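Local atomic coordinates of hyaluronidase (Streptomyces koganeiensis, PDB entry 4UFQ), a protein that probably cleaves hyaluronan and assembles from three copies of an elongated, strand-rich chain. Residues Ser58-Pro61 with Gly62-Ala65; Arg83-Ala86 with Asp87-Lys91. All coordinates share one frame; numbering follows the deposited sequence.

Contact 1 (Ser58-Pro61 with Gly62-Ala65); sequences SDNP and GTSA
Ser58 OG is held by Asn60 N and by a water that reaches over to Thr63 O. Asn60 N donates to Ser58 OG over 3.1 Å, which makes an ST turn. The water lies 2.7 Å from the same Ser58 OG. It donates to Thr63 O at 2.8 Å, so it links Ser58 to Thr63 across the loop. Ser58 CB also packs on Ala65 CB at 3.6 Å.

At the tip the chain reverses in a type I beta turn from Asn60 to Thr63. The Asn60 side chain folds over the turn. Its CG stands anti to the backbone N (chi1 175°) and lies beside its own carbonyl carbon. This brings the amide over the following peptides. Gly62 N donates to Asn60 OD1 at 2.9 Å in a nearly straight bond, 164° at the hydrogen. The donor sits well above the carbonyl plane of the amide, 63° out of it. The other branch of the amide, Asn60 ND2, reaches alongside Thr63, 3.5 Å from Thr63 CB. Both Asn60 ND2 and Thr63 OG1 donate to Gly49 O of the second subunit, and Asn60 ND2 also binds Gly51 O there. These outside carbonyls help fix the rotation of the amide.

The loop joins strand 54-58 to strand 66-70 within one chain. The end of the first strand, at Ser58, pairs in parallel with a strand of the second subunit. Ala65, just before the second strand, bonds through its backbone N to Glu72 of the third subunit. Most of the touching residues, Asn60 and Thr63 among them, are buried between neighbouring copies, while Gly62 at the tip is exposed. This is consistent with the intertwined strands of a trimeric fibre-like fold.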
loop_
_atom_site.group_PDB
_atom_site.type_symbol
_atom_site.label_atom_id
_atom_site.label_comp_id
_atom_site.label_asym_id
_atom_site.label_seq_id
_atom_site.Cartn_x
_atom_site.Cartn_y
_atom_site.Cartn_z
ATOM N N SER B 58 13.118 -11.818 14.518
ATOM C CA SER B 58 14.282 -12.469 13.948
ATOM C C SER B 58 15.510 -11.590 14.039
ATOM O O SER B 58 15.432 -10.383 13.836
ATOM C CB SER B 58 14.069 -12.884 12.493
ATOM O OG SER B 58 15.213 -13.586 12.028
ATOM N N ASP B 59 16.637 -12.223 14.351
ATOM C CA ASP B 59 17.944 -11.572 14.371
ATOM C C ASP B 59 18.787 -11.984 13.161
ATOM O O ASP B 59 19.971 -11.652 13.083
ATOM C CB ASP B 59 18.702 -11.940 15.651
ATOM C CG ASP B 59 18.006 -11.459 16.908
ATOM O OD1 ASP B 59 17.196 -10.517 16.831
ATOM O OD2 ASP B 59 18.278 -12.021 17.989
ATOM N N ASN B 60 18.187 -12.709 12.222
ATOM C CA ASN B 60 18.920 -13.208 11.067
ATOM C C ASN B 60 18.733 -12.291 9.884
ATOM O O ASN B 60 17.624 -12.200 9.365
ATOM C CB ASN B 60 18.447 -14.599 10.660
ATOM C CG ASN B 60 19.114 -15.077 9.378
ATOM O OD1 ASN B 60 20.162 -14.559 8.977
ATOM N ND2 ASN B 60 18.520 -16.069 8.733
ATOM N N PRO B 61 19.810 -11.617 9.438
ATOM C CA PRO B 61 19.654 -10.700 8.302
ATOM C C PRO B 61 19.551 -11.376 6.926
ATOM O O PRO B 61 19.204 -10.695 5.955
ATOM C CB PRO B 61 20.914 -9.836 8.375
ATOM C CG PRO B 61 21.918 -10.669 9.057
ATOM C CD PRO B 61 21.173 -11.572 10.001
ATOM N N GLY B 62 19.824 -12.675 6.844
ATOM C CA GLY B 62 19.882 -13.364 5.567
ATOM C C GLY B 62 18.561 -13.929 5.070
ATOM O O GLY B 62 18.493 -14.464 3.967
ATOM N N THR B 63 17.509 -13.800 5.868
ATOM C CA THR B 63 16.228 -14.433 5.565
ATOM C C THR B 63 15.073 -13.619 6.125
ATOM O O THR B 63 15.197 -13.043 7.204
ATOM C CB THR B 63 16.181 -15.844 6.190
ATOM O OG1 THR B 63 17.204 -16.653 5.605
ATOM C CG2 THR B 63 14.841 -16.519 5.967
ATOM N N SER B 64 13.952 -13.579 5.399
ATOM C CA SER B 64 12.738 -12.941 5.908
ATOM C C SER B 64 12.407 -13.456 7.304
ATOM O O SER B 64 12.481 -14.640 7.548
ATOM C CB SER B 64 11.542 -13.225 4.994
ATOM O OG SER B 64 11.728 -12.646 3.721
ATOM N N ALA B 65 12.031 -12.562 8.207
ATOM C CA ALA B 65 11.620 -12.958 9.548
ATOM C C ALA B 65 10.387 -13.844 9.464
ATOM O O ALA B 65 10.186 -14.747 10.283
ATOM C CB ALA B 65 11.330 -11.729 10.376
HETATM O O HOH W 1 14.966 -14.563 9.552
#

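Contact 2 (Arg83-Ala86 with Asp87-Lys91); sequences RGYA and DGSDK
Tyr85 N donates to Asp90 OD2 at 3.2 Å, closing the base of an exposed loop. The bond is bent, with 138° at the hydrogen, and it comes from above the carboxylate plane. The same Asp90 OD2 lies at the edge of the Tyr85 ring, in its plane, 3.8 Å from Tyr85 CD1. Ring and carboxylate stand almost perpendicular, 88° apart.

Asp87, Ser89 and Asp90 share a similar first torsion. All set the first atom beyond CB over the backbone, flanked by N and C. For Asp87 (chi1 62°) this turns OD1 toward Ser89, two residues on. There it accepts twice: from Ser89 N at 3.0 Å, which makes an Asx turn, and from Ser89 OG at 2.9 Å. The hydroxyl arrives on the syn side, close to the carboxylate plane, while the backbone N comes from well above it. Asp87 OD1 and Ser89 OG each also touch Tyr85 CB at 3.5 Å. Between these groups the chain makes a type I beta turn from Tyr85 to Gly88, with Gly88 N bonded to Tyr85 O at 3.1 Å.

The Tyr85 ring runs back toward the Arg83 end of the loop, and its OH hydrogen-bonds to Thr71 O of the second subunit. Asp90 is tied through both oxygens to the third subunit, at Thr105 and Ala106. The chemistry implies a division of labour: the exposed carboxylate of Asp87 spends its bonds within the loop, on Ser89 N and OG, whereas the buried one of Asp90 serves both Tyr85 N and a neighbouring chain.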
loop_
_atom_site.group_PDB
_atom_site.type_symbol
_atom_site.label_atom_id
_atom_site.label_comp_id
_atom_site.label_asym_id
_atom_site.label_seq_id
_atom_site.Cartn_x
_atom_site.Cartn_y
_atom_site.Cartn_z
ATOM N N ARG B 83 -11.282 -4.264 14.331
ATOM C CA ARG B 83 -12.598 -4.060 14.914
ATOM C C ARG B 83 -12.609 -2.694 15.588
ATOM O O ARG B 83 -12.004 -2.496 16.645
ATOM C CB ARG B 83 -12.924 -5.196 15.902
ATOM C CG ARG B 83 -12.578 -6.571 15.324
ATOM C CD ARG B 83 -13.064 -7.743 16.163
ATOM N NE ARG B 83 -12.694 -7.648 17.570
ATOM C CZ ARG B 83 -11.566 -8.111 18.100
ATOM N NH1 ARG B 83 -10.651 -8.700 17.342
ATOM N NH2 ARG B 83 -11.354 -7.976 19.405
ATOM N N GLY B 84 -13.275 -1.739 14.946
ATOM C CA GLY B 84 -13.212 -0.353 15.363
ATOM C C GLY B 84 -14.256 0.059 16.373
ATOM O O GLY B 84 -14.927 -0.774 16.998
ATOM N N TYR B 85 -14.377 1.370 16.538
ATOM C CA TYR B 85 -15.230 1.949 17.569
ATOM C C TYR B 85 -16.134 3.019 16.965
ATOM O O TYR B 85 -15.683 3.875 16.189
ATOM C CB TYR B 85 -14.365 2.537 18.693
ATOM C CG TYR B 85 -13.542 1.493 19.399
ATOM C CD1 TYR B 85 -12.371 1.021 18.834
ATOM C CD2 TYR B 85 -13.942 0.967 20.619
ATOM C CE1 TYR B 85 -11.618 0.055 19.456
ATOM C CE2 TYR B 85 -13.188 -0.002 21.257
ATOM C CZ TYR B 85 -12.026 -0.451 20.669
ATOM O OH TYR B 85 -11.257 -1.414 21.272
ATOM N N ALA B 86 -17.414 2.962 17.311
ATOM C CA ALA B 86 -18.419 3.841 16.713
ATOM C C ALA B 86 -18.210 5.323 17.043
ATOM O O ALA B 86 -18.716 6.202 16.329
ATOM C CB ALA B 86 -19.819 3.394 17.150
ATOM N N ASP B 87 -17.440 5.599 18.068
ATOM C CA ASP B 87 -17.181 6.959 18.493
ATOM C C ASP B 87 -15.901 7.528 17.968
ATOM O O ASP B 87 -15.518 8.615 18.298
ATOM C CB ASP B 87 -17.187 7.094 20.018
ATOM C CG ASP B 87 -16.122 6.284 20.693
ATOM O OD1 ASP B 87 -15.304 5.708 19.982
ATOM O OD2 ASP B 87 -16.093 6.217 21.947
ATOM N N GLY B 88 -15.231 6.754 17.144
ATOM C CA GLY B 88 -14.047 7.249 16.470
ATOM C C GLY B 88 -12.841 7.356 17.380
ATOM O O GLY B 88 -11.874 8.052 17.053
ATOM N N SER B 89 -12.885 6.646 18.507
ATOM C CA SER B 89 -11.799 6.689 19.482
ATOM C C SER B 89 -10.573 5.902 19.007
ATOM O O SER B 89 -9.614 5.735 19.757
ATOM C CB SER B 89 -12.278 6.158 20.840
ATOM O OG SER B 89 -12.685 4.802 20.757
ATOM N N ASP B 90 -10.607 5.431 17.761
ATOM C CA ASP B 90 -9.476 4.717 17.180
ATOM C C ASP B 90 -8.779 5.508 16.068
ATOM O O ASP B 90 -8.207 4.932 15.143
ATOM C CB ASP B 90 -9.930 3.360 16.652
ATOM C CG ASP B 90 -11.134 3.451 15.745
ATOM O OD1 ASP B 90 -11.607 4.574 15.434
ATOM O OD2 ASP B 90 -11.601 2.372 15.330
ATOM N N LYS B 91 -8.786 6.828 16.180
ATOM C CA LYS B 91 -8.240 7.667 15.121
ATOM C C LYS B 91 -6.727 7.496 14.962
ATOM O O LYS B 91 -6.167 7.778 13.884
ATOM C CB LYS B 91 -8.626 9.144 15.337
ATOM C CG LYS B 91 -7.942 9.866 16.489
ATOM C CD LYS B 91 -8.209 11.369 16.376
ATOM C CE LYS B 91 -7.914 12.130 17.663
ATOM N NZ LYS B 91 -6.459 12.371 17.876
#

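Contact 1 is mostly buried among the three subunits, while contact 2 is a surface loop with one buried residue among those that touch, Asp90. Each follows a strand, 54-58 or 79-83, and each holds a type I beta turn. Contact 1 relies on neutral groups, an amide, a serine and a bridging water. Contact 2 relies on two carboxylates accepting backbone N-H groups. Within one chain their nearest atoms are about 23 Å apart. They meet instead across the trimer: Tyr85 packs on Pro61 of the third subunit, and Arg83 NH2 bonds to Ser58 O of that same copy. Thus contact 2 of one chain lies against contact 1 of another.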